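Local coordinates for putative uncharacterized protein (Leishmania major, PDB 3M3I) that is of unknown function but belongs to the DUF985 family of the cupin superfamily and adopts a beta-rich fold, at residues V96-D100 with P101-D105; A193-M196 with E197-Q201; E203-I206 with K207-Y211. All coordinates share one frame; numbering follows the deposited sequence.

Contact 1: residues V96-D100 with P101-D105; sequences VILKD and PQDED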
loop_
_atom_site.group_PDB
_atom_site.type_symbol
_atom_site.label_atom_id
_atom_site.label_comp_id
_atom_site.label_asym_id
_atom_site.label_seq_id
_atom_site.Cartn_x
_atom_site.Cartn_y
_atom_site.Cartn_z
ATOM N N VAL A 96 -0.791 -17.160 7.234
ATOM C CA VAL A 96 -0.704 -16.333 8.440
ATOM C C VAL A 96 -1.099 -17.120 9.695
ATOM O O VAL A 96 -2.247 -17.526 9.831
ATOM C CB VAL A 96 -1.631 -15.091 8.318
ATOM C CG1 VAL A 96 -1.501 -14.194 9.530
ATOM C CG2 VAL A 96 -1.320 -14.301 7.054
ATOM N N ILE A 97 -0.158 -17.340 10.611
ATOM C CA ILE A 97 -0.502 -17.884 11.920
ATOM C C ILE A 97 -0.564 -16.700 12.885
ATOM O O ILE A 97 0.438 -16.050 13.123
ATOM C CB ILE A 97 0.517 -18.922 12.432
ATOM C CG1 ILE A 97 0.827 -19.980 11.365
ATOM C CG2 ILE A 97 -0.020 -19.576 13.698
ATOM C CD1 ILE A 97 2.158 -20.698 11.560
ATOM N N LEU A 98 -1.743 -16.398 13.411
ATOM C CA LEU A 98 -1.922 -15.219 14.258
ATOM C C LEU A 98 -1.502 -15.544 15.672
ATOM O O LEU A 98 -1.718 -16.652 16.117
ATOM C CB LEU A 98 -3.388 -14.775 14.270
ATOM C CG LEU A 98 -4.084 -14.528 12.934
ATOM C CD1 LEU A 98 -5.587 -14.381 13.178
ATOM C CD2 LEU A 98 -3.534 -13.290 12.229
ATOM N N LYS A 99 -0.914 -14.577 16.370
ATOM C CA LYS A 99 -0.601 -14.718 17.799
ATOM C C LYS A 99 -1.883 -14.801 18.627
ATOM O O LYS A 99 -1.977 -15.591 19.552
ATOM C CB LYS A 99 0.247 -13.540 18.276
ATOM C CG LYS A 99 0.909 -13.739 19.617
ATOM C CD LYS A 99 1.894 -12.611 19.868
ATOM C CE LYS A 99 2.774 -12.863 21.081
ATOM N NZ LYS A 99 3.914 -11.892 21.155
ATOM N N ASP A 100 -2.844 -13.943 18.309
ATOM C CA ASP A 100 -4.247 -14.124 18.711
ATOM C C ASP A 100 -5.091 -13.759 17.494
ATOM O O ASP A 100 -4.597 -13.070 16.601
ATOM C CB ASP A 100 -4.642 -13.219 19.879
ATOM C CG ASP A 100 -3.548 -13.059 20.909
ATOM O OD1 ASP A 100 -3.600 -13.738 21.960
ATOM O OD2 ASP A 100 -2.643 -12.235 20.675
ATOM N N PRO A 101 -6.362 -14.206 17.442
ATOM C CA PRO A 101 -7.319 -13.701 16.431
ATOM C C PRO A 101 -7.318 -12.160 16.263
ATOM O O PRO A 101 -8.286 -11.488 16.616
ATOM C CB PRO A 101 -8.654 -14.206 16.955
ATOM C CG PRO A 101 -8.302 -15.504 17.641
ATOM C CD PRO A 101 -6.918 -15.337 18.211
ATOM N N GLN A 102 -6.239 -11.631 15.673
ATOM C CA GLN A 102 -5.918 -10.198 15.720
ATOM C C GLN A 102 -6.222 -9.435 14.431
ATOM O O GLN A 102 -5.710 -8.333 14.220
ATOM C CB GLN A 102 -4.446 -10.020 16.129
ATOM C CG GLN A 102 -4.275 -10.127 17.640
ATOM C CD GLN A 102 -2.861 -10.380 18.091
ATOM O OE1 GLN A 102 -2.029 -10.866 17.334
ATOM N NE2 GLN A 102 -2.587 -10.069 19.358
ATOM N N ASP A 103 -7.065 -10.026 13.587
ATOM C CA ASP A 103 -7.573 -9.375 12.385
ATOM C C ASP A 103 -8.606 -8.318 12.752
ATOM O O ASP A 103 -8.686 -7.276 12.104
ATOM C CB ASP A 103 -8.238 -10.398 11.451
ATOM C CG ASP A 103 -7.264 -11.432 10.891
ATOM O OD1 ASP A 103 -6.037 -11.225 10.970
ATOM O OD2 ASP A 103 -7.736 -12.454 10.352
ATOM N N GLU A 104 -9.393 -8.596 13.793
ATOM C CA GLU A 104 -10.558 -7.770 14.160
ATOM C C GLU A 104 -10.131 -6.420 14.731
ATOM O O GLU A 104 -10.816 -5.418 14.548
ATOM C CB GLU A 104 -11.459 -8.479 15.197
ATOM C CG GLU A 104 -11.697 -9.999 15.008
ATOM C CD GLU A 104 -12.321 -10.372 13.664
ATOM O OE1 GLU A 104 -13.168 -9.601 13.151
ATOM O OE2 GLU A 104 -11.973 -11.449 13.129
ATOM N N ASP A 105 -8.999 -6.403 15.431
ATOM C CA ASP A 105 -8.514 -5.193 16.099
ATOM C C ASP A 105 -8.124 -4.050 15.142
ATOM O O ASP A 105 -8.008 -2.900 15.575
ATOM C CB ASP A 105 -7.326 -5.539 17.004
#
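The side-chain oxygen OE1 of Gln102 accepts a weak hydrogen bond from the backbone N of Asp100, 3.3 Å away with an N-H...O angle of 158°, and has the CB of Lys99 beside it at 3.6 Å from OE1. This side-chain-to-backbone bond bridges the turn by which the chain leaves strand 92-98 of the cupin-family beta fold and enters the loop toward strand 130-136. Gln102 reaches back because its CG stands anti to its own carbonyl carbon (chi1 -81°) and the chain beyond runs extended, bringing the amide beside the carboxylate of Asp100. The amide and carboxylate planes are turned 67° against each other, and the two groups make no sound hydrogen bond to each other. Asp100 finds its firm partner outside the turn, where OD1 forms a salt bridge with Lys127. On the strand side, Leu98 turns its two methyls toward the loop: CD1 lies 3.7 Å from CA of Pro101, and the leucine also packs on Val130 and Pro151. The side chains of Leu98 and Asp103 meet at about a right angle. Asp103 directs its carboxylate to a salt bridge between OD1 and Arg106, and that same OD1 sits 3.5 Å from CD2 of Leu98.

Contact 2: residues A193-M196 with E197-Q201; sequences AQLM and ELYPQ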
loop_
_atom_site.group_PDB
_atom_site.type_symbol
_atom_site.label_atom_id
_atom_site.label_comp_id
_atom_site.label_asym_id
_atom_site.label_seq_id
_atom_site.Cartn_x
_atom_site.Cartn_y
_atom_site.Cartn_z
ATOM N N ALA A 193 12.416 -27.326 12.718
ATOM C CA ALA A 193 12.693 -28.066 13.962
ATOM C C ALA A 193 12.507 -27.194 15.184
ATOM O O ALA A 193 12.275 -27.695 16.289
ATOM C CB ALA A 193 14.121 -28.639 13.958
ATOM N N GLN A 194 12.663 -25.887 14.983
ATOM C CA GLN A 194 12.403 -24.911 16.010
ATOM C C GLN A 194 10.891 -24.787 16.237
ATOM O O GLN A 194 10.422 -24.891 17.382
ATOM C CB GLN A 194 13.002 -23.576 15.586
ATOM C CG GLN A 194 12.719 -22.412 16.530
ATOM C CD GLN A 194 13.064 -21.090 15.896
ATOM O OE1 GLN A 194 13.222 -21.002 14.683
ATOM N NE2 GLN A 194 13.196 -20.050 16.717
ATOM N N LEU A 195 10.133 -24.575 15.158
ATOM C CA LEU A 195 8.674 -24.325 15.262
ATOM C C LEU A 195 7.903 -25.587 15.645
ATOM O O LEU A 195 6.936 -25.518 16.395
ATOM C CB LEU A 195 8.111 -23.736 13.965
ATOM C CG LEU A 195 8.577 -22.335 13.543
ATOM C CD1 LEU A 195 8.054 -21.957 12.149
ATOM C CD2 LEU A 195 8.179 -21.276 14.558
ATOM N N MET A 196 8.327 -26.741 15.137
ATOM C CA MET A 196 7.722 -28.012 15.545
ATOM C C MET A 196 7.804 -28.267 17.052
ATOM O O MET A 196 6.954 -28.960 17.611
ATOM C CB MET A 196 8.361 -29.186 14.796
ATOM C CG MET A 196 7.935 -29.265 13.332
ATOM S SD MET A 196 6.153 -29.365 13.148
ATOM C CE MET A 196 5.886 -31.095 13.529
ATOM N N GLU A 197 8.821 -27.715 17.707
ATOM C CA GLU A 197 8.921 -27.806 19.162
ATOM C C GLU A 197 7.838 -26.989 19.873
ATOM O O GLU A 197 7.342 -27.417 20.917
ATOM C CB GLU A 197 10.309 -27.374 19.642
ATOM C CG GLU A 197 11.404 -28.373 19.298
ATOM C CD GLU A 197 11.406 -29.602 20.212
ATOM O OE1 GLU A 197 11.487 -29.433 21.444
ATOM O OE2 GLU A 197 11.336 -30.741 19.700
ATOM N N LEU A 198 7.462 -25.835 19.313
ATOM C CA LEU A 198 6.458 -24.968 19.940
ATOM C C LEU A 198 5.014 -25.143 19.420
ATOM O O LEU A 198 4.083 -25.172 20.226
ATOM C CB LEU A 198 6.866 -23.495 19.813
ATOM C CG LEU A 198 7.961 -22.979 20.740
ATOM C CD1 LEU A 198 8.025 -21.466 20.686
ATOM C CD2 LEU A 198 7.743 -23.444 22.181
ATOM N N TYR A 199 4.826 -25.225 18.098
ATOM C CA TYR A 199 3.475 -25.250 17.499
ATOM C C TYR A 199 3.247 -26.457 16.553
ATOM O O TYR A 199 3.085 -26.292 15.351
ATOM C CB TYR A 199 3.176 -23.901 16.791
ATOM C CG TYR A 199 3.699 -22.694 17.559
ATOM C CD1 TYR A 199 3.207 -22.377 18.817
ATOM C CD2 TYR A 199 4.711 -21.892 17.033
ATOM C CE1 TYR A 199 3.706 -21.288 19.532
ATOM C CE2 TYR A 199 5.222 -20.807 17.740
ATOM C CZ TYR A 199 4.715 -20.502 18.987
ATOM O OH TYR A 199 5.231 -19.422 19.681
ATOM N N PRO A 200 3.194 -27.681 17.108
ATOM C CA PRO A 200 3.058 -28.879 16.281
ATOM C C PRO A 200 1.664 -29.073 15.643
ATOM O O PRO A 200 1.531 -29.822 14.665
ATOM C CB PRO A 200 3.366 -30.003 17.266
ATOM C CG PRO A 200 2.918 -29.482 18.571
ATOM C CD PRO A 200 3.232 -28.016 18.546
ATOM N N GLN A 201 0.641 -28.409 16.182
ATOM C CA GLN A 201 -0.677 -28.384 15.535
ATOM C C GLN A 201 -0.637 -27.840 14.088
ATOM O O GLN A 201 -1.537 -28.131 13.307
ATOM C CB GLN A 201 -1.702 -27.587 16.364
ATOM C CG GLN A 201 -1.443 -26.069 16.482
ATOM C CD GLN A 201 -0.504 -25.722 17.628
ATOM O OE1 GLN A 201 0.231 -26.583 18.107
ATOM N NE2 GLN A 201 -0.522 -24.462 18.071
#
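Glu197 folds back along the helix toward the carbonyls of the preceding turn. Its CB lies 3.4 Å from the O of Gln194, the oxygen to which the backbone N of Glu197 gives a weak hydrogen bond. With CG anti to the glutamate's own carbonyl carbon (chi1 -71°), the next atom swings over the preceding turn, and CG comes to 3.2 Å from the O of Ala193. The chain then bends at chi2 (-77°), so CD and the carboxylate, at the exposed end of the side chain, do not continue the line of CA, CB and CG. One residue on, the O of Leu195 takes up two backbone donors. Leu198 N makes a weak, bent bond to it, whereas Tyr199 N approaches at 2.7 Å from the Leu195 O with an N-H...O angle of 174°. The Tyr199 ring lies against its neighbour: CB of Leu198 stands 3.6 Å above the ring plane, over the centre. CD2 of Tyr199 is 4.3 Å from CD2 of Leu195, an apolar touch, and the tyrosine ring also meets that of Tyr128. The buried Leu195 also packs on Leu75, Phe190 and Ile206. Pro200 has no N-H to continue the helical bonding, and its CB rests 3.8 Å from the O of Met196. Weak i to i-3 bonds, one straight i to i-4 bond and a proline just beyond are the marks of a helix C-terminus, here of helix 192-198, passing into the 3-10 turn that begins at Pro200.

Contact 3: residues E203-I206 with K207-Y211; sequences EAVI and KQMAY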
loop_
_atom_site.group_PDB
_atom_site.type_symbol
_atom_site.label_atom_id
_atom_site.label_comp_id
_atom_site.label_asym_id
_atom_site.label_seq_id
_atom_site.Cartn_x
_atom_site.Cartn_y
_atom_site.Cartn_z
ATOM N N GLU A 203 1.804 -28.500 11.766
ATOM C CA GLU A 203 2.891 -29.214 11.091
ATOM C C GLU A 203 2.927 -29.001 9.581
ATOM O O GLU A 203 3.987 -28.754 9.019
ATOM C CB GLU A 203 2.878 -30.717 11.410
ATOM C CG GLU A 203 4.028 -31.513 10.717
ATOM C CD GLU A 203 4.281 -32.920 11.305
ATOM O OE1 GLU A 203 3.577 -33.326 12.250
ATOM O OE2 GLU A 203 5.198 -33.634 10.824
ATOM N N ALA A 204 1.769 -29.093 8.930
ATOM C CA ALA A 204 1.684 -28.984 7.471
ATOM C C ALA A 204 2.191 -27.632 6.944
ATOM O O ALA A 204 3.020 -27.594 6.034
ATOM C CB ALA A 204 0.269 -29.238 7.008
ATOM N N VAL A 205 1.702 -26.530 7.505
ATOM C CA VAL A 205 2.195 -25.201 7.113
ATOM C C VAL A 205 3.671 -25.057 7.507
ATOM O O VAL A 205 4.460 -24.475 6.762
ATOM C CB VAL A 205 1.344 -24.035 7.714
ATOM C CG1 VAL A 205 1.166 -24.196 9.203
ATOM C CG2 VAL A 205 1.988 -22.672 7.425
ATOM N N ILE A 206 4.053 -25.621 8.653
ATOM C CA ILE A 206 5.438 -25.517 9.108
ATOM C C ILE A 206 6.389 -26.197 8.108
ATOM O O ILE A 206 7.324 -25.560 7.626
ATOM C CB ILE A 206 5.638 -26.079 10.520
ATOM C CG1 ILE A 206 4.973 -25.165 11.551
ATOM C CG2 ILE A 206 7.130 -26.206 10.852
ATOM C CD1 ILE A 206 4.814 -25.818 12.918
ATOM N N LYS A 207 6.131 -27.462 7.790
ATOM C CA LYS A 207 6.958 -28.197 6.830
ATOM C C LYS A 207 6.882 -27.664 5.395
ATOM O O LYS A 207 7.801 -27.860 4.625
ATOM C CB LYS A 207 6.630 -29.700 6.864
ATOM C CG LYS A 207 7.284 -30.416 8.061
ATOM C CD LYS A 207 6.928 -31.879 8.130
ATOM C CE LYS A 207 7.724 -32.571 9.242
ATOM N NZ LYS A 207 7.708 -34.069 9.127
ATOM N N GLN A 208 5.786 -26.994 5.047
ATOM C CA GLN A 208 5.617 -26.373 3.732
ATOM C C GLN A 208 6.337 -25.036 3.674
ATOM O O GLN A 208 7.022 -24.764 2.702
ATOM C CB GLN A 208 4.126 -26.176 3.418
ATOM C CG GLN A 208 3.805 -25.443 2.078
ATOM C CD GLN A 208 2.302 -25.272 1.844
ATOM O OE1 GLN A 208 1.484 -26.066 2.337
ATOM N NE2 GLN A 208 1.930 -24.235 1.097
ATOM N N MET A 209 6.205 -24.211 4.716
ATOM C CA MET A 209 6.652 -22.797 4.651
ATOM C C MET A 209 7.868 -22.394 5.477
ATOM O O MET A 209 8.335 -21.274 5.326
ATOM C CB MET A 209 5.493 -21.861 5.010
ATOM C CG MET A 209 4.287 -21.959 4.072
ATOM S SD MET A 209 4.685 -21.587 2.348
ATOM C CE MET A 209 5.365 -19.930 2.478
ATOM N N ALA A 210 8.372 -23.253 6.355
ATOM C CA ALA A 210 9.553 -22.904 7.151
ATOM C C ALA A 210 10.805 -23.488 6.530
ATOM O O ALA A 210 10.761 -24.564 5.921
ATOM C CB ALA A 210 9.408 -23.386 8.585
ATOM N N TYR A 211 11.918 -22.772 6.682
ATOM C CA TYR A 211 13.224 -23.254 6.247
ATOM C C TYR A 211 13.551 -24.571 6.932
ATOM O O TYR A 211 13.273 -24.739 8.130
ATOM C CB TYR A 211 14.316 -22.249 6.585
ATOM C CG TYR A 211 14.532 -21.143 5.567
ATOM C CD1 TYR A 211 14.911 -21.429 4.255
ATOM C CD2 TYR A 211 14.417 -19.803 5.933
ATOM C CE1 TYR A 211 15.142 -20.404 3.335
ATOM C CE2 TYR A 211 14.638 -18.787 5.028
ATOM C CZ TYR A 211 15.003 -19.088 3.739
ATOM O OH TYR A 211 15.232 -18.058 2.853
#
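Lys207 is tied to Glu203 twice, through the backbone and through the side chains. Its N gives a nearly straight bond (179°) to the O of Glu203 at 2.8 Å, and its NZ forms a salt bridge with Glu203 OE2, a weak hydrogen bond at 3.1 Å between NZ and OE2. Both side chains are extended and lie side by side, pointing the same way, so that CG of Glu203 also runs along CD of Lys207. With its CG opposite the backbone N (chi1 -180°), the glutamate runs alongside the lysine. Further i to i-4 bonds follow down helix 203-209: Gln208 N to Ala204 O, Met209 N to Val205 O at 2.7 Å, and Ala210 N to Ile206 O at 2.8 Å. Apolar side chains line the buried side. CG2 of Val205 meets CG of Met209 at 4.1 Å, the two chains crossing at about a right angle, and CG2 of Ile206 lies 4.3 Å from CB of Ala210. Ile206 also packs on Met196 and Gln192 of helix 192-198, while Met209 reaches His95 of strand 92-98. The helix is thus amphipathic: the ion pair lies on its more exposed side, though Glu203 and Lys207 also touch helix 192-198, while Val205, Ile206 and Met209 form the buried, apolar side.

All three contacts are local, joining residues along a helix or round a turn. Contacts 2 and 3 lie on consecutive helices near the C-terminus, their centres about 10 Å apart, and they touch: Ile206 CD1 packs against Leu195 and Met196, and Met196 CE against Glu203. Contact 1 belongs to the end of a strand; its centre is about 19 Å from each of the others and it touches neither. Contacts 1 and 2 lie at the surface, whereas contact 3 is partly buried and has the more regular helical bonding. Charged side chains pair within contact 3, but in contact 1 their firm partners lie beyond the turn, and contact 2 rests chiefly on backbone bonds and apolar packing.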